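Local coordinates for protein 11R-lipoxygenase (Gersemia fruticosa, PDB 3VF1) that probably catalyses, as an iron-containing and calcium-regulated dioxygenase, the insertion of molecular oxygen into polyunsaturated fatty acids, at residues Tyr22-Thr28 with Gly69-Gln75; Ala102-Ile106 with Lys118-Pro122; Phe257-Phe261 with Leu379-Asp383; Asp310-Leu314 with Ala382-Tyr386. All coordinates share one frame; numbering follows the deposited sequence.

In the fold
The four contacts form two pairs in two domains. Contacts 1 and 2 come first along the chain and lie in one antiparallel sheet of the PLAT domain, ordered 70-77, 20-28, 100-109, 116-124. Their centres are about 9 Å apart, and Thr25 and Glu27 of contact 1 probably hydrogen-bond to Ile105 and Ala102 of contact 2. Contacts 3 and 4 lie in the lipoxygenase domain, centres about 10 Å apart, and share Ala382 and Asp383 of helix 369-410, which also carries the iron ligands His392 and His397. The pairs lie across the chain's centre, nearest atoms at least about 38 Å apart, one in the PLAT domain and one in the iron-carrying catalytic domain, without touching.

Contact 1: Tyr22-Thr28 with Gly69-Gln75; sequences YKITVET and GTDTYDQ
Lys23 and Asp74 stand side by side on one face of this antiparallel pair. The lysine CB and CG run past the carboxylate, with CG 3.9 Å from Asp74 OD1. Because CG is anti to the backbone N (chi1 -178°) and the rest of the chain is extended, CE goes on to lie 3.6 Å from Thr72 CG2. NZ ends 5.5 Å from Asp74 OD1, opposite charges near each other without contact. On the same face Thr25 CG2 packs tightly against Thr70 CG2 at 3.3 Å and also borders Thr72 OG1, while Thr25 OG1 and Thr72 OG1 sit 3.5 Å apart. A glycine in place of Thr25 would probably open a gap between the methyl of Thr70 and the hydroxyl of Thr72. On the other face, the Tyr73 ring sets its edge against the backbone O of Ile24, with CD1 3.4 Å from that oxygen. Val26 CG2 approaches the same ring at CE1, and the Tyr73 hydroxyl is bound to the backbone O of Asp58, a predicted calcium-binding residue. Asp71 directs its carboxylate to Lys59. The straightest of the backbone hydrogen bonds runs from Val26 N to Asp71 O, 2.9 Å at 176°. Hydrogen-bonded and non-hydrogen-bonded pairs succeed each other from Tyr22-Gln75 to Glu27-Thr70, the ladder of an antiparallel sheet in the beta sandwich of a PLAT domain.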
loop_
_atom_site.group_PDB
_atom_site.type_symbol
_atom_site.label_atom_id
_atom_site.label_comp_id
_atom_site.label_asym_id
_atom_site.label_seq_id
_atom_site.Cartn_x
_atom_site.Cartn_y
_atom_site.Cartn_z
ATOM N N TYR A 22 39.277 -20.336 6.685
ATOM C CA TYR A 22 37.935 -19.799 6.479
ATOM C C TYR A 22 37.469 -20.039 5.049
ATOM O O TYR A 22 38.122 -19.607 4.099
ATOM C CB TYR A 22 37.915 -18.293 6.752
ATOM C CG TYR A 22 38.144 -17.906 8.195
ATOM C CD1 TYR A 22 37.579 -18.636 9.233
ATOM C CD2 TYR A 22 38.925 -16.807 8.518
ATOM C CE1 TYR A 22 37.786 -18.278 10.549
ATOM C CE2 TYR A 22 39.140 -16.445 9.831
ATOM C CZ TYR A 22 38.570 -17.184 10.842
ATOM O OH TYR A 22 38.781 -16.822 12.151
ATOM N N LYS A 23 36.341 -20.724 4.898
ATOM C CA LYS A 23 35.737 -20.917 3.585
ATOM C C LYS A 23 34.573 -19.950 3.395
ATOM O O LYS A 23 33.443 -20.232 3.795
ATOM C CB LYS A 23 35.258 -22.357 3.414
ATOM C CG LYS A 23 34.652 -22.640 2.049
ATOM C CD LYS A 23 34.346 -24.115 1.871
ATOM C CE LYS A 23 33.812 -24.407 0.480
ATOM N NZ LYS A 23 33.617 -25.866 0.251
ATOM N N ILE A 24 34.862 -18.807 2.780
ATOM C CA ILE A 24 33.872 -17.752 2.604
ATOM C C ILE A 24 33.156 -17.886 1.264
ATOM O O ILE A 24 33.781 -17.827 0.208
ATOM C CB ILE A 24 34.532 -16.365 2.681
ATOM C CG1 ILE A 24 35.317 -16.228 3.989
ATOM C CG2 ILE A 24 33.481 -15.268 2.564
ATOM C CD1 ILE A 24 36.158 -14.973 4.074
ATOM N N THR A 25 31.840 -18.060 1.319
ATOM C CA THR A 25 31.022 -18.172 0.116
ATOM C C THR A 25 30.086 -16.975 0.001
ATOM O O THR A 25 29.313 -16.690 0.914
ATOM C CB THR A 25 30.178 -19.457 0.125
ATOM O OG1 THR A 25 31.028 -20.592 0.325
ATOM C CG2 THR A 25 29.425 -19.609 -1.190
ATOM N N VAL A 26 30.157 -16.279 -1.129
ATOM C CA VAL A 26 29.339 -15.095 -1.351
ATOM C C VAL A 26 28.289 -15.353 -2.422
ATOM O O VAL A 26 28.615 -15.712 -3.554
ATOM C CB VAL A 26 30.200 -13.895 -1.785
ATOM C CG1 VAL A 26 29.332 -12.661 -1.987
ATOM C CG2 VAL A 26 31.289 -13.626 -0.757
ATOM N N GLU A 27 27.023 -15.167 -2.059
ATOM C CA GLU A 27 25.931 -15.281 -3.016
ATOM C C GLU A 27 25.483 -13.898 -3.464
ATOM O O GLU A 27 25.024 -13.093 -2.653
ATOM C CB GLU A 27 24.751 -16.034 -2.402
ATOM C CG GLU A 27 25.083 -17.450 -1.961
ATOM C CD GLU A 27 23.846 -18.249 -1.595
ATOM O OE1 GLU A 27 22.728 -17.701 -1.704
ATOM O OE2 GLU A 27 23.992 -19.427 -1.200
ATOM N N THR A 28 25.623 -13.625 -4.756
ATOM C CA THR A 28 25.217 -12.340 -5.312
ATOM C C THR A 28 23.699 -12.280 -5.440
ATOM O O THR A 28 23.060 -13.259 -5.826
ATOM C CB THR A 28 25.848 -12.107 -6.696
ATOM O OG1 THR A 28 27.273 -12.229 -6.603
ATOM C CG2 THR A 28 25.490 -10.723 -7.226
ATOM N N GLY A 69 24.508 -15.888 -8.851
ATOM C CA GLY A 69 25.665 -16.762 -8.891
ATOM C C GLY A 69 26.381 -16.831 -7.557
ATOM O O GLY A 69 26.056 -16.093 -6.627
ATOM N N THR A 70 27.363 -17.724 -7.468
ATOM C CA THR A 70 28.116 -17.922 -6.235
ATOM C C THR A 70 29.618 -17.809 -6.471
ATOM O O THR A 70 30.120 -18.163 -7.540
ATOM C CB THR A 70 27.824 -19.307 -5.624
ATOM O OG1 THR A 70 26.455 -19.371 -5.205
ATOM C CG2 THR A 70 28.729 -19.575 -4.427
ATOM N N ASP A 71 30.328 -17.310 -5.465
ATOM C CA ASP A 71 31.782 -17.275 -5.485
ATOM C C ASP A 71 32.313 -17.782 -4.151
ATOM O O ASP A 71 31.997 -17.228 -3.099
ATOM C CB ASP A 71 32.290 -15.856 -5.740
ATOM C CG ASP A 71 31.850 -15.311 -7.082
ATOM O OD1 ASP A 71 32.495 -15.640 -8.100
ATOM O OD2 ASP A 71 30.862 -14.548 -7.120
ATOM N N THR A 72 33.116 -18.840 -4.197
ATOM C CA THR A 72 33.665 -19.433 -2.984
ATOM C C THR A 72 35.141 -19.083 -2.835
ATOM O O THR A 72 35.899 -19.121 -3.804
ATOM C CB THR A 72 33.493 -20.963 -2.983
ATOM O OG1 THR A 72 32.097 -21.287 -2.947
ATOM C CG2 THR A 72 34.184 -21.584 -1.779
ATOM N N TYR A 73 35.540 -18.743 -1.614
ATOM C CA TYR A 73 36.911 -18.335 -1.334
ATOM C C TYR A 73 37.479 -19.109 -0.150
ATOM O O TYR A 73 36.845 -19.204 0.900
ATOM C CB TYR A 73 36.965 -16.838 -1.023
ATOM C CG TYR A 73 36.381 -15.952 -2.101
ATOM C CD1 TYR A 73 35.009 -15.768 -2.206
ATOM C CD2 TYR A 73 37.201 -15.289 -3.006
ATOM C CE1 TYR A 73 34.468 -14.956 -3.186
ATOM C CE2 TYR A 73 36.671 -14.474 -3.988
ATOM C CZ TYR A 73 35.304 -14.311 -4.074
ATOM O OH TYR A 73 34.768 -13.501 -5.049
ATOM N N ASP A 74 38.675 -19.663 -0.326
ATOM C CA ASP A 74 39.401 -20.287 0.773
ATOM C C ASP A 74 40.372 -19.270 1.356
ATOM O O ASP A 74 41.057 -18.566 0.615
ATOM C CB ASP A 74 40.157 -21.524 0.287
ATOM C CG ASP A 74 39.228 -22.642 -0.148
ATOM O OD1 ASP A 74 38.166 -22.814 0.485
ATOM O OD2 ASP A 74 39.561 -23.351 -1.121
ATOM N N GLN A 75 40.429 -19.187 2.682
ATOM C CA GLN A 75 41.241 -18.167 3.337
ATOM C C GLN A 75 41.896 -18.666 4.620
ATOM O O GLN A 75 41.607 -19.763 5.097
ATOM C CB GLN A 75 40.385 -16.937 3.647
ATOM C CG GLN A 75 39.787 -16.260 2.424
ATOM C CD GLN A 75 40.834 -15.609 1.543
ATOM O OE1 GLN A 75 42.030 -15.855 1.693
ATOM N NE2 GLN A 75 40.387 -14.765 0.619
HETATM O O HOH W 1 28.737 -14.720 -5.895
#

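Contact 2: Ala102-Ile106 with Lys118-Pro122; sequences AKVII and KYIFP
The Phe121 ring turns an edge to the backbone O of Val104, which lies near the ring plane 3.4 Å from CD1. Two residues back, the Tyr119 ring repeats this with the O of Ile106, 3.6 Å from its own CD1. Both rings have CG beside the backbone N (chi1 -62° for Phe121), which sets them alongside the strand opposite. Ile106 crosses Phe121 at a slant, its CD1 3.8 Å from CE1 of the ring. Each of the two carbonyls also accepts from the backbone N of the residue whose ring it meets: Phe121 N to Val104 O spans 2.8 Å, and Tyr119 N to Ile106 O spans 3.0 Å. On the opposite face of the sheet, Ile105 and Ile120 lie side by side. The Ile120 CD1 methyl tucks against both branches of Ile105, 3.6 Å from CG1 and 3.7 Å from CG2. Lys103 runs beside Ile120 on this face, its CD 4.1 Å from Ile120 CG2. A classic beta bulge interrupts strand 100-109, Ala102 and Lys103 both facing Glu27. The two segments form the hairpin of strands 100-109 and 116-124, with strand 20-28 flanking the first. Ile106 and Phe121 turn inward onto Ile83 and Ile86 of strand 83-90 in the second sheet of the sandwich, and Pro122 touches Leu649.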
loop_
_atom_site.group_PDB
_atom_site.type_symbol
_atom_site.label_atom_id
_atom_site.label_comp_id
_atom_site.label_asym_id
_atom_site.label_seq_id
_atom_site.Cartn_x
_atom_site.Cartn_y
_atom_site.Cartn_z
ATOM N N ALA A 102 23.381 -10.980 -1.681
ATOM C CA ALA A 102 22.250 -11.622 -1.027
ATOM C C ALA A 102 22.632 -12.011 0.395
ATOM O O ALA A 102 22.051 -11.517 1.362
ATOM C CB ALA A 102 21.807 -12.845 -1.813
ATOM N N LYS A 103 23.616 -12.898 0.517
ATOM C CA LYS A 103 24.117 -13.310 1.823
ATOM C C LYS A 103 25.519 -13.898 1.720
ATOM O O LYS A 103 25.976 -14.259 0.636
ATOM C CB LYS A 103 23.172 -14.329 2.463
ATOM C CG LYS A 103 23.000 -15.609 1.664
ATOM C CD LYS A 103 21.909 -16.485 2.261
ATOM C CE LYS A 103 21.662 -17.728 1.423
ATOM N NZ LYS A 103 20.539 -18.545 1.958
ATOM N N VAL A 104 26.194 -13.986 2.861
ATOM C CA VAL A 104 27.532 -14.557 2.927
ATOM C C VAL A 104 27.533 -15.765 3.858
ATOM O O VAL A 104 26.925 -15.740 4.926
ATOM C CB VAL A 104 28.560 -13.528 3.433
ATOM C CG1 VAL A 104 29.944 -14.154 3.518
ATOM C CG2 VAL A 104 28.576 -12.306 2.528
ATOM N N ILE A 105 28.218 -16.824 3.440
ATOM C CA ILE A 105 28.314 -18.043 4.233
ATOM C C ILE A 105 29.773 -18.360 4.522
ATOM O O ILE A 105 30.557 -18.605 3.605
ATOM C CB ILE A 105 27.690 -19.238 3.496
ATOM C CG1 ILE A 105 26.245 -18.924 3.102
ATOM C CG2 ILE A 105 27.758 -20.489 4.365
ATOM C CD1 ILE A 105 25.615 -19.970 2.210
ATOM N N ILE A 106 30.136 -18.359 5.799
ATOM C CA ILE A 106 31.513 -18.621 6.200
ATOM C C ILE A 106 31.610 -19.922 6.984
ATOM O O ILE A 106 31.126 -20.014 8.111
ATOM C CB ILE A 106 32.068 -17.476 7.062
ATOM C CG1 ILE A 106 31.919 -16.142 6.325
ATOM C CG2 ILE A 106 33.526 -17.737 7.413
ATOM C CD1 ILE A 106 32.362 -14.942 7.132
ATOM N N LYS A 118 28.893 -23.518 9.973
ATOM C CA LYS A 118 28.573 -22.475 9.007
ATOM C C LYS A 118 27.922 -21.275 9.687
ATOM O O LYS A 118 27.049 -21.428 10.540
ATOM C CB LYS A 118 27.639 -23.019 7.925
ATOM C CG LYS A 118 28.254 -24.111 7.067
ATOM C CD LYS A 118 27.255 -24.647 6.056
ATOM C CE LYS A 118 27.870 -25.732 5.188
ATOM N NZ LYS A 118 26.885 -26.316 4.237
ATOM N N TYR A 119 28.355 -20.080 9.298
ATOM C CA TYR A 119 27.788 -18.846 9.824
ATOM C C TYR A 119 27.151 -18.046 8.693
ATOM O O TYR A 119 27.852 -17.441 7.879
ATOM C CB TYR A 119 28.871 -18.018 10.517
ATOM C CG TYR A 119 29.460 -18.700 11.733
ATOM C CD1 TYR A 119 30.303 -19.795 11.598
ATOM C CD2 TYR A 119 29.174 -18.249 13.015
ATOM C CE1 TYR A 119 30.843 -20.424 12.703
ATOM C CE2 TYR A 119 29.709 -18.871 14.128
ATOM C CZ TYR A 119 30.543 -19.957 13.965
ATOM O OH TYR A 119 31.080 -20.583 15.066
ATOM N N ILE A 120 25.823 -18.050 8.646
ATOM C CA ILE A 120 25.090 -17.370 7.584
ATOM C C ILE A 120 24.906 -15.895 7.924
ATOM O O ILE A 120 24.556 -15.548 9.052
ATOM C CB ILE A 120 23.700 -17.997 7.360
ATOM C CG1 ILE A 120 23.792 -19.525 7.307
ATOM C CG2 ILE A 120 23.076 -17.458 6.081
ATOM C CD1 ILE A 120 24.575 -20.055 6.131
ATOM N N PHE A 121 25.140 -15.032 6.941
ATOM C CA PHE A 121 24.999 -13.594 7.136
ATOM C C PHE A 121 24.030 -13.000 6.117
ATOM O O PHE A 121 24.441 -12.592 5.031
ATOM C CB PHE A 121 26.363 -12.913 7.031
ATOM C CG PHE A 121 27.341 -13.362 8.076
ATOM C CD1 PHE A 121 28.124 -14.484 7.875
ATOM C CD2 PHE A 121 27.473 -12.665 9.265
ATOM C CE1 PHE A 121 29.021 -14.901 8.836
ATOM C CE2 PHE A 121 28.369 -13.080 10.229
ATOM C CZ PHE A 121 29.143 -14.199 10.012
ATOM N N PRO A 122 22.734 -12.953 6.468
ATOM C CA PRO A 122 21.709 -12.389 5.582
ATOM C C PRO A 122 21.964 -10.906 5.342
ATOM O O PRO A 122 21.986 -10.132 6.299
ATOM C CB PRO A 122 20.406 -12.597 6.367
ATOM C CG PRO A 122 20.728 -13.618 7.414
ATOM C CD PRO A 122 22.164 -13.405 7.748
#

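Contact 3: Phe257-Phe261 with Leu379-Asp383; sequences FGSQF and LRCAD
Phe261 lies with one face under the guanidinium of Arg380, whose NH1 stands 3.6 Å above the ring plane over its centre. The two planes are 77° apart, so this cation-pi contact is made by one end of the group and not by a flat stack; Arg380 CZ is 4.8 Å from the centroid of the Phe261 ring. Bends at chi2 and chi3 fold Arg380 back, bringing CD to 3.6 Å from Phe261 CZ and laying CG against Phe257 CE1. Gln260 CB covers one face of the guanidinium. The short segments of helices 254-263 and 369-410 run nearly parallel, at 16°, yet their axes are 12.0 Å apart, and large side chains span the distance. The longer helix is the lipoxygenase core helix that further on supplies the iron ligands His392 and His397. Were Phe261 replaced by an alanine, the arginine charge would probably lose its aromatic face and a gap would open beside Leu379, whose CD2 lies 4.0 Å from Phe261 CZ. Arg380 NE is held by the backbone O of Asn591. Asp383 OD1 takes a hydrogen bond from Tyr311 OH, while OD2 lies 3.7 Å from Arg380 NH1, a long ion pair with the oxygen well out of the guanidinium plane.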
loop_
_atom_site.group_PDB
_atom_site.type_symbol
_atom_site.label_atom_id
_atom_site.label_comp_id
_atom_site.label_asym_id
_atom_site.label_seq_id
_atom_site.Cartn_x
_atom_site.Cartn_y
_atom_site.Cartn_z
ATOM N N PHE A 257 -24.039 -2.086 -9.237
ATOM C CA PHE A 257 -23.703 -0.763 -8.722
ATOM C C PHE A 257 -23.485 -0.801 -7.215
ATOM O O PHE A 257 -22.457 -0.352 -6.715
ATOM C CB PHE A 257 -24.820 0.225 -9.058
ATOM C CG PHE A 257 -24.525 1.639 -8.648
ATOM C CD1 PHE A 257 -23.807 2.477 -9.483
ATOM C CD2 PHE A 257 -24.973 2.133 -7.436
ATOM C CE1 PHE A 257 -23.533 3.778 -9.114
ATOM C CE2 PHE A 257 -24.703 3.437 -7.060
ATOM C CZ PHE A 257 -23.982 4.260 -7.901
ATOM N N GLY A 258 -24.464 -1.339 -6.497
ATOM C CA GLY A 258 -24.377 -1.451 -5.054
ATOM C C GLY A 258 -23.157 -2.239 -4.620
ATOM O O GLY A 258 -22.474 -1.866 -3.665
ATOM N N SER A 259 -22.874 -3.328 -5.331
ATOM C CA SER A 259 -21.778 -4.216 -4.958
ATOM C C SER A 259 -20.412 -3.560 -5.151
ATOM O O SER A 259 -19.423 -4.013 -4.584
ATOM C CB SER A 259 -21.852 -5.525 -5.751
ATOM O OG SER A 259 -21.450 -5.348 -7.098
ATOM N N GLN A 260 -20.356 -2.494 -5.944
ATOM C CA GLN A 260 -19.096 -1.797 -6.190
ATOM C C GLN A 260 -18.625 -1.022 -4.962
ATOM O O GLN A 260 -17.454 -0.656 -4.864
ATOM C CB GLN A 260 -19.221 -0.849 -7.384
ATOM C CG GLN A 260 -19.361 -1.554 -8.722
ATOM C CD GLN A 260 -18.250 -2.555 -8.968
ATOM O OE1 GLN A 260 -17.173 -2.201 -9.449
ATOM N NE2 GLN A 260 -18.504 -3.815 -8.632
ATOM N N PHE A 261 -19.538 -0.769 -4.029
ATOM C CA PHE A 261 -19.192 -0.076 -2.793
ATOM C C PHE A 261 -18.718 -1.067 -1.736
ATOM O O PHE A 261 -18.255 -0.673 -0.667
ATOM C CB PHE A 261 -20.390 0.724 -2.275
ATOM C CG PHE A 261 -20.728 1.918 -3.122
ATOM C CD1 PHE A 261 -21.483 1.777 -4.276
ATOM C CD2 PHE A 261 -20.287 3.180 -2.767
ATOM C CE1 PHE A 261 -21.791 2.874 -5.058
ATOM C CE2 PHE A 261 -20.593 4.282 -3.546
ATOM C CZ PHE A 261 -21.347 4.128 -4.692
ATOM N N LEU A 379 -22.588 10.023 -8.018
ATOM C CA LEU A 379 -22.278 9.414 -6.728
ATOM C C LEU A 379 -20.947 8.668 -6.804
ATOM O O LEU A 379 -20.126 8.750 -5.892
ATOM C CB LEU A 379 -23.394 8.458 -6.303
ATOM C CG LEU A 379 -23.221 7.782 -4.942
ATOM C CD1 LEU A 379 -23.210 8.806 -3.818
ATOM C CD2 LEU A 379 -24.319 6.753 -4.716
ATOM N N ARG A 380 -20.738 7.945 -7.899
ATOM C CA ARG A 380 -19.498 7.207 -8.107
ATOM C C ARG A 380 -18.316 8.151 -8.299
ATOM O O ARG A 380 -17.206 7.868 -7.850
ATOM C CB ARG A 380 -19.625 6.289 -9.324
ATOM C CG ARG A 380 -20.619 5.159 -9.139
ATOM C CD ARG A 380 -20.131 4.162 -8.102
ATOM N NE ARG A 380 -18.903 3.490 -8.522
ATOM C CZ ARG A 380 -18.099 2.814 -7.706
ATOM N NH1 ARG A 380 -18.377 2.717 -6.412
ATOM N NH2 ARG A 380 -17.006 2.238 -8.185
ATOM N N CYS A 381 -18.554 9.272 -8.969
ATOM C CA CYS A 381 -17.498 10.245 -9.206
ATOM C C CYS A 381 -16.954 10.759 -7.879
ATOM O O CYS A 381 -15.743 10.882 -7.701
ATOM C CB CYS A 381 -18.011 11.407 -10.056
ATOM S SG CYS A 381 -16.697 12.500 -10.665
ATOM N N ALA A 382 -17.857 11.054 -6.950
ATOM C CA ALA A 382 -17.466 11.487 -5.617
ATOM C C ALA A 382 -16.625 10.407 -4.944
ATOM O O ALA A 382 -15.606 10.698 -4.310
ATOM C CB ALA A 382 -18.694 11.797 -4.780
ATOM N N ASP A 383 -17.053 9.157 -5.090
ATOM C CA ASP A 383 -16.363 8.033 -4.467
ATOM C C ASP A 383 -14.954 7.878 -5.028
ATOM O O ASP A 383 -14.033 7.498 -4.308
ATOM C CB ASP A 383 -17.157 6.741 -4.674
ATOM C CG ASP A 383 -16.535 5.555 -3.960
ATOM O OD1 ASP A 383 -16.767 5.403 -2.740
ATOM O OD2 ASP A 383 -15.817 4.775 -4.620
HETATM O O HOH W 2 -14.856 1.039 -5.869
#

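Contact 4: Asp310-Leu314 with Ala382-Tyr386; sequences DYKIL and ADTQY
Tyr311 and Asp383 meet with ring and carboxylate almost perpendicular, 87° between their planes. The phenol donates to Asp383 OD1 across 2.6 Å, reaching that oxygen on its anti side and 19° out of the carboxylate plane. Placing CG beside the backbone N (chi1 -64°), Tyr311 leans its ring over the helix, and the CB of Ala382 lies over one face, 4.2 Å above the plane and shifted toward the rim. At the ring edge comes Tyr386 CB, 4.2 Å from Tyr311 CE2, so the tyrosine is met by Ala382, Asp383 and Tyr386, residues on one side of the helix, with Tyr386 one turn after Ala382. That surface belongs to helix 369-410 of the lipoxygenase domain, and the other partner is the loop after strand 306-310, which includes a short 3-10 turn. The backbone bond from Leu314 N to Tyr311 O draws the turn together and carries Ile313 and Leu314 toward the helix. Ile313 crosses Tyr386 at about a right angle, its CG2 set against the ring edge 4.0 Å from CD2. The two methyls of Leu314 rest on neighbouring turns of the helix: CD1 is 3.6 Å from Ala382 CB, and CD2 lies 4.0 Å from Gln385 CB, the leucine and glutamine side chains again close to perpendicular. The amide of Gln385 turns elsewhere, its NE2 bound to the backbone oxygens of Thr594 and Cys381. The Tyr386 side chain lies about 9 Å from that of the iron ligand His392, and Tyr386 also packs on His464 of helix 456-465.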
loop_
_atom_site.group_PDB
_atom_site.type_symbol
_atom_site.label_atom_id
_atom_site.label_comp_id
_atom_site.label_asym_id
_atom_site.label_seq_id
_atom_site.Cartn_x
_atom_site.Cartn_y
_atom_site.Cartn_z
ATOM N N ASP A 310 -22.084 8.695 2.819
ATOM C CA ASP A 310 -22.099 10.148 2.946
ATOM C C ASP A 310 -20.730 10.735 2.618
ATOM O O ASP A 310 -19.745 10.445 3.296
ATOM C CB ASP A 310 -22.502 10.539 4.371
ATOM C CG ASP A 310 -22.629 12.041 4.555
ATOM O OD1 ASP A 310 -22.118 12.797 3.701
ATOM O OD2 ASP A 310 -23.237 12.469 5.559
ATOM N N TYR A 311 -20.679 11.570 1.584
ATOM C CA TYR A 311 -19.425 12.179 1.150
ATOM C C TYR A 311 -19.335 13.646 1.562
ATOM O O TYR A 311 -18.891 14.500 0.796
ATOM C CB TYR A 311 -19.270 12.029 -0.363
ATOM C CG TYR A 311 -19.168 10.582 -0.782
ATOM C CD1 TYR A 311 -20.308 9.821 -1.000
ATOM C CD2 TYR A 311 -17.932 9.970 -0.932
ATOM C CE1 TYR A 311 -20.218 8.494 -1.366
ATOM C CE2 TYR A 311 -17.832 8.647 -1.299
ATOM C CZ TYR A 311 -18.978 7.912 -1.513
ATOM O OH TYR A 311 -18.878 6.591 -1.877
ATOM N N LYS A 312 -19.755 13.921 2.793
ATOM C CA LYS A 312 -19.685 15.262 3.358
ATOM C C LYS A 312 -18.279 15.849 3.270
ATOM O O LYS A 312 -18.114 17.060 3.149
ATOM C CB LYS A 312 -20.130 15.227 4.820
ATOM C CG LYS A 312 -20.054 16.568 5.524
ATOM C CD LYS A 312 -20.633 16.489 6.927
ATOM C CE LYS A 312 -20.669 17.855 7.593
ATOM N NZ LYS A 312 -21.344 17.809 8.921
ATOM N N ILE A 313 -17.268 14.990 3.336
ATOM C CA ILE A 313 -15.884 15.450 3.397
ATOM C C ILE A 313 -15.473 16.246 2.156
ATOM O O ILE A 313 -14.529 17.031 2.204
ATOM C CB ILE A 313 -14.903 14.273 3.602
ATOM C CG1 ILE A 313 -13.507 14.802 3.932
ATOM C CG2 ILE A 313 -14.866 13.378 2.367
ATOM C CD1 ILE A 313 -12.549 13.739 4.421
ATOM N N LEU A 314 -16.186 16.050 1.052
ATOM C CA LEU A 314 -15.885 16.772 -0.180
ATOM C C LEU A 314 -16.321 18.232 -0.108
ATOM O O LEU A 314 -15.968 19.040 -0.967
ATOM C CB LEU A 314 -16.551 16.091 -1.376
ATOM C CG LEU A 314 -15.883 14.797 -1.842
ATOM C CD1 LEU A 314 -16.738 14.090 -2.882
ATOM C CD2 LEU A 314 -14.499 15.091 -2.396
ATOM N N ALA A 382 -17.857 11.054 -6.950
ATOM C CA ALA A 382 -17.466 11.487 -5.617
ATOM C C ALA A 382 -16.625 10.407 -4.944
ATOM O O ALA A 382 -15.606 10.698 -4.310
ATOM C CB ALA A 382 -18.694 11.797 -4.780
ATOM N N ASP A 383 -17.053 9.157 -5.090
ATOM C CA ASP A 383 -16.363 8.033 -4.467
ATOM C C ASP A 383 -14.954 7.878 -5.028
ATOM O O ASP A 383 -14.033 7.498 -4.308
ATOM C CB ASP A 383 -17.157 6.741 -4.674
ATOM C CG ASP A 383 -16.535 5.555 -3.960
ATOM O OD1 ASP A 383 -16.767 5.403 -2.740
ATOM O OD2 ASP A 383 -15.817 4.775 -4.620
ATOM N N THR A 384 -14.792 8.177 -6.312
ATOM C CA THR A 384 -13.484 8.097 -6.954
ATOM C C THR A 384 -12.511 9.084 -6.321
ATOM O O THR A 384 -11.357 8.749 -6.064
ATOM C CB THR A 384 -13.573 8.387 -8.464
ATOM O OG1 THR A 384 -14.371 7.383 -9.098
ATOM C CG2 THR A 384 -12.183 8.402 -9.087
ATOM N N GLN A 385 -12.985 10.301 -6.072
ATOM C CA GLN A 385 -12.161 11.319 -5.431
ATOM C C GLN A 385 -11.678 10.770 -4.098
ATOM O O GLN A 385 -10.496 10.852 -3.763
ATOM C CB GLN A 385 -12.953 12.611 -5.187
ATOM C CG GLN A 385 -13.810 13.090 -6.350
ATOM C CD GLN A 385 -13.024 13.265 -7.633
ATOM O OE1 GLN A 385 -12.123 14.099 -7.711
ATOM N NE2 GLN A 385 -13.365 12.478 -8.650
ATOM N N TYR A 386 -12.615 10.204 -3.344
ATOM C CA TYR A 386 -12.331 9.651 -2.028
ATOM C C TYR A 386 -11.330 8.502 -2.124
ATOM O O TYR A 386 -10.367 8.446 -1.364
ATOM C CB TYR A 386 -13.631 9.160 -1.387
ATOM C CG TYR A 386 -13.519 8.827 0.083
ATOM C CD1 TYR A 386 -12.866 7.677 0.510
ATOM C CD2 TYR A 386 -14.082 9.655 1.045
ATOM C CE1 TYR A 386 -12.768 7.368 1.854
ATOM C CE2 TYR A 386 -13.989 9.355 2.391
ATOM C CZ TYR A 386 -13.331 8.209 2.789
ATOM O OH TYR A 386 -13.238 7.908 4.127
#